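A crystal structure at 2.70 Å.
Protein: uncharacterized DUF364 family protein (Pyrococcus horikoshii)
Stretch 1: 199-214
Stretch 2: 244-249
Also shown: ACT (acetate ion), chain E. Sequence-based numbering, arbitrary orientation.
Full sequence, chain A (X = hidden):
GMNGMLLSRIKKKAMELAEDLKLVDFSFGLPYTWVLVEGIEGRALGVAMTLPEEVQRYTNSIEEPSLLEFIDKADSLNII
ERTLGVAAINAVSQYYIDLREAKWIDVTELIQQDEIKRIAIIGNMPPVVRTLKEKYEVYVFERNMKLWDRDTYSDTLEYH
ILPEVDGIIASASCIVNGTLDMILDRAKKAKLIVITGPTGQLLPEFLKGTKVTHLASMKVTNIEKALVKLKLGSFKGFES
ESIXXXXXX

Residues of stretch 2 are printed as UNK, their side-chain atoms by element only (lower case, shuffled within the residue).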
# COMPACT_ATOMS: atom_id res chain seq x y z
N THR A 199 13.84 -14.69 -11.63
CA THR A 199 14.22 -13.51 -12.44
C THR A 199 15.77 -13.50 -12.70
O THR A 199 16.24 -12.79 -13.59
CB THR A 199 13.70 -12.20 -11.78
OG1 THR A 199 12.34 -12.38 -11.36
CG2 THR A 199 13.80 -11.00 -12.71
N GLY A 200 16.50 -14.34 -11.96
CA GLY A 200 17.95 -14.47 -12.11
C GLY A 200 18.36 -15.52 -13.13
O GLY A 200 19.46 -16.07 -13.04
N GLN A 201 17.49 -15.76 -14.14
CA GLN A 201 17.74 -16.74 -15.22
C GLN A 201 18.77 -16.23 -16.22
O GLN A 201 19.12 -16.95 -17.16
CB GLN A 201 16.43 -17.08 -15.94
CG GLN A 201 15.57 -18.11 -15.24
CD GLN A 201 14.24 -18.30 -15.93
OE1 GLN A 201 13.69 -17.38 -16.52
NE2 GLN A 201 13.69 -19.50 -15.83
N LEU A 202 19.25 -14.97 -16.05
CA LEU A 202 20.21 -14.35 -16.97
C LEU A 202 21.58 -15.08 -17.01
O LEU A 202 21.92 -15.81 -16.07
CB LEU A 202 20.39 -12.83 -16.64
CG LEU A 202 21.29 -12.47 -15.43
CD1 LEU A 202 21.75 -11.04 -15.51
CD2 LEU A 202 20.58 -12.71 -14.13
N LEU A 203 22.34 -14.93 -18.12
CA LEU A 203 23.66 -15.56 -18.26
C LEU A 203 24.65 -14.95 -17.26
O LEU A 203 24.67 -13.74 -17.07
CB LEU A 203 24.20 -15.41 -19.69
CG LEU A 203 23.54 -16.28 -20.76
CD1 LEU A 203 24.02 -15.90 -22.12
CD2 LEU A 203 23.82 -17.75 -20.52
N PRO A 204 25.53 -15.78 -16.63
CA PRO A 204 26.51 -15.22 -15.68
C PRO A 204 27.47 -14.24 -16.33
O PRO A 204 27.86 -13.25 -15.70
CB PRO A 204 27.24 -16.47 -15.15
CG PRO A 204 26.33 -17.61 -15.45
CD PRO A 204 25.64 -17.25 -16.72
N GLU A 205 27.81 -14.47 -17.62
CA GLU A 205 28.73 -13.61 -18.38
C GLU A 205 28.24 -12.14 -18.46
O GLU A 205 29.05 -11.23 -18.63
CB GLU A 205 28.97 -14.17 -19.80
CG GLU A 205 27.72 -14.21 -20.67
CD GLU A 205 27.94 -14.77 -22.05
OE1 GLU A 205 28.15 -16.00 -22.17
OE2 GLU A 205 27.87 -13.99 -23.03
N PHE A 206 26.91 -11.92 -18.31
CA PHE A 206 26.33 -10.57 -18.32
C PHE A 206 26.71 -9.80 -17.06
O PHE A 206 26.75 -8.56 -17.08
CB PHE A 206 24.79 -10.64 -18.44
CG PHE A 206 24.26 -11.26 -19.72
CD1 PHE A 206 24.98 -11.16 -20.91
CD2 PHE A 206 23.00 -11.82 -19.77
CE1 PHE A 206 24.49 -11.71 -22.10
CE2 PHE A 206 22.49 -12.35 -20.96
CZ PHE A 206 23.24 -12.28 -22.12
N LEU A 207 26.99 -10.52 -15.96
CA LEU A 207 27.35 -9.90 -14.68
C LEU A 207 28.87 -9.95 -14.43
O LEU A 207 29.31 -9.65 -13.32
CB LEU A 207 26.57 -10.56 -13.52
CG LEU A 207 25.04 -10.35 -13.55
CD1 LEU A 207 24.35 -11.21 -12.53
CD2 LEU A 207 24.68 -8.88 -13.33
N LYS A 208 29.67 -10.27 -15.48
CA LYS A 208 31.14 -10.27 -15.38
C LYS A 208 31.63 -8.86 -15.11
O LYS A 208 31.18 -7.90 -15.76
CB LYS A 208 31.77 -10.80 -16.68
CG LYS A 208 31.94 -12.31 -16.71
CD LYS A 208 32.59 -12.76 -18.03
CE LYS A 208 32.94 -14.22 -18.03
NZ LYS A 208 34.19 -14.49 -17.27
N GLY A 209 32.51 -8.73 -14.12
CA GLY A 209 33.04 -7.43 -13.71
C GLY A 209 32.32 -6.84 -12.51
O GLY A 209 32.91 -6.08 -11.75
N THR A 210 31.03 -7.20 -12.33
CA THR A 210 30.24 -6.70 -11.19
C THR A 210 30.65 -7.41 -9.89
O THR A 210 31.41 -8.38 -9.93
CB THR A 210 28.72 -6.82 -11.46
OG1 THR A 210 28.34 -8.19 -11.42
CG2 THR A 210 28.31 -6.19 -12.78
N LYS A 211 30.12 -6.94 -8.75
CA LYS A 211 30.41 -7.53 -7.45
C LYS A 211 29.61 -8.83 -7.21
O LYS A 211 29.89 -9.55 -6.25
CB LYS A 211 30.16 -6.52 -6.32
CG LYS A 211 31.16 -5.37 -6.29
CD LYS A 211 30.95 -4.50 -5.06
CE LYS A 211 31.86 -3.30 -5.05
NZ LYS A 211 31.57 -2.41 -3.90
N VAL A 212 28.61 -9.13 -8.10
CA VAL A 212 27.80 -10.36 -8.01
C VAL A 212 28.70 -11.58 -8.09
O VAL A 212 29.52 -11.68 -9.02
CB VAL A 212 26.68 -10.40 -9.10
CG1 VAL A 212 25.86 -11.69 -9.01
CG2 VAL A 212 25.77 -9.18 -9.01
N THR A 213 28.60 -12.50 -7.12
CA THR A 213 29.46 -13.69 -7.07
C THR A 213 28.75 -14.94 -7.58
O THR A 213 29.37 -15.78 -8.22
CB THR A 213 30.03 -13.88 -5.67
OG1 THR A 213 28.94 -14.00 -4.74
CG2 THR A 213 30.96 -12.73 -5.25
N HIS A 214 27.44 -15.07 -7.28
CA HIS A 214 26.66 -16.24 -7.66
C HIS A 214 25.30 -15.85 -8.22
O HIS A 214 24.79 -14.76 -7.92
CB HIS A 214 26.47 -17.18 -6.45
CG HIS A 214 27.74 -17.75 -5.91
ND1 HIS A 214 28.55 -17.02 -5.07
CD2 HIS A 214 28.27 -18.98 -6.07
CE1 HIS A 214 29.57 -17.81 -4.78
NE2 HIS A 214 29.44 -19.01 -5.35
N UNK A 244 16.17 -26.12 -9.82
CA UNK A 244 16.92 -25.05 -9.17
C UNK A 244 18.42 -25.25 -9.35
O UNK A 244 18.90 -26.37 -9.33
c UNK A 244 16.56 -24.98 -7.68
c UNK A 244 14.83 -24.42 -5.92
n UNK A 244 13.08 -24.03 -4.22
c UNK A 244 13.44 -23.91 -5.65
c UNK A 244 15.16 -24.42 -7.41
N UNK A 245 19.17 -24.14 -9.52
CA UNK A 245 20.62 -24.20 -9.68
C UNK A 245 21.30 -23.00 -9.06
O UNK A 245 20.71 -21.93 -8.97
c UNK A 245 21.48 -22.01 -12.11
c UNK A 245 21.02 -24.33 -11.18
o UNK A 245 19.64 -19.85 -14.43
c UNK A 245 19.97 -20.93 -13.64
c UNK A 245 19.16 -22.05 -13.62
c UNK A 245 21.14 -20.91 -12.89
c UNK A 245 19.50 -23.14 -12.82
c UNK A 245 20.64 -23.13 -12.03
N UNK A 246 22.57 -23.17 -8.67
CA UNK A 246 23.43 -22.08 -8.20
C UNK A 246 24.68 -22.07 -9.07
O UNK A 246 25.41 -23.06 -9.12
c UNK A 246 24.78 -21.15 -6.26
c UNK A 246 23.79 -22.23 -6.69
c UNK A 246 22.54 -22.18 -5.81
N UNK A 247 24.89 -20.97 -9.83
CA UNK A 247 26.03 -20.87 -10.74
C UNK A 247 26.93 -19.68 -10.41
O UNK A 247 26.43 -18.62 -10.04
c UNK A 247 26.75 -21.02 -13.21
c UNK A 247 26.41 -21.64 -14.55
c UNK A 247 25.55 -20.89 -12.24
c UNK A 247 24.66 -19.66 -12.59
N UNK A 248 28.26 -19.88 -10.46
CA UNK A 248 29.22 -18.81 -10.19
C UNK A 248 29.29 -17.83 -11.36
O UNK A 248 29.07 -18.22 -12.51
o UNK A 248 33.15 -19.47 -8.26
c UNK A 248 30.61 -19.39 -9.91
c UNK A 248 30.81 -19.85 -8.48
o UNK A 248 32.40 -21.50 -7.87
c UNK A 248 32.22 -20.30 -8.17
N UNK A 249 29.64 -16.56 -11.06
CA UNK A 249 29.79 -15.52 -12.09
C UNK A 249 31.29 -15.19 -12.28
O UNK A 249 31.97 -14.91 -11.28
OXT UNK A 249 31.76 -15.24 -13.44
c UNK A 249 27.47 -14.56 -11.74
c UNK A 249 29.28 -13.12 -12.72
c UNK A 249 28.96 -14.25 -11.75
C ACT E . 12.33 -13.43 -8.22
O ACT E . 13.10 -12.60 -8.59
OXT ACT E . 11.55 -13.86 -9.00
CH3 ACT E . 12.33 -13.89 -6.76
O HOH W 1 21.33 -17.76 -14.09

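Position 244 carries five side-chain atoms, four carbons in an unbranched row ending in a nitrogen, and none of them comes near stretch 1. That chain is lysine, Lys244. Fully extended beyond its first torsion, it holds its charged end in solvent, a place that suits a long polar side chain.

At position 245 one carbon leads to a six-membered carbon ring bearing a single oxygen. The CA-to-CB bond points sideways, yet the ring carries its oxygen to 3.7 Å from CA of Gln201. A six-carbon ring with one oxygen is tyrosine, Tyr245. Its hydroxyl suits this buried site because it has a polar partner: Tyr245 OH donates to water 1 at 2.7 Å, and the same water donates to Gly200 O at 2.7 Å and to Leu202 O at 2.8 Å. The water thus links the ring to two carbonyls of the loop.

Position 246 has three carbons, one carrying the other two, and a branch lies 4.1 Å from CD2 of His214. This is valine, Val246, the atom being CG1. Branching at CB is common in strands, and an apolar group needs no polar partner in this buried place.

The four carbons at position 247 fork at the first, one arm being two carbons long, and the shorter arm ends 3.9 Å from CG of Pro204. This is isoleucine, Ile247, and that arm is CG2. Although its CA-to-CB bond points away from stretch 1, CG2 packs against Pro204, an apolar pairing of a buried side chain. The backbone takes part as well, with a CA-H...O contact from His214 CA to Ile247 O at 3.4 Å.

Position 248 shows three carbons in a row, the third carrying two oxygens, and its middle carbon approaches NE2 of His214. This is glutamate, Glu248, and the approach is Glu248 CG to His214 NE2, 3.5 Å. Its aliphatic part lies against the imidazole while the carboxylate is free to meet solvent, as suits an exposed position. Glu248 and His214 form an antiparallel, non-hydrogen-bonded bridge, their side chains on the same face of the sheet.

Position 249 again has three side-chain carbons, two of them carried by the first, together with a terminal OXT, and the two branches reach toward Pro204, Leu207 and Val212. It is valine, Val249, the end of the chain. CG1 lies 3.3 Å from Pro204 O and 3.8 Å from Leu207 CB, whereas CG2 is 3.9 Å from Pro204 CB and 4.3 Å from Val212 CG1. A short forked side chain can use both branches here.

The contact joins a narrow backbone link to apolar packing. Val249 N donates to Thr213 O, 3.0 Å away at 159°, the one direct hydrogen bond between the stretches, and so fixes the chain end beside the bridge. The type II turn from Leu207 to Thr210 lets stretch 1 approach Val249 both before and after the bend. Nearby, Lys208 NZ lies 4.6 Å from Val249 OXT, opposite charges too far apart for a salt bridge. At the other end, water completes the association through Tyr245.

Stretch 2, residues 244-249: KYVIEV
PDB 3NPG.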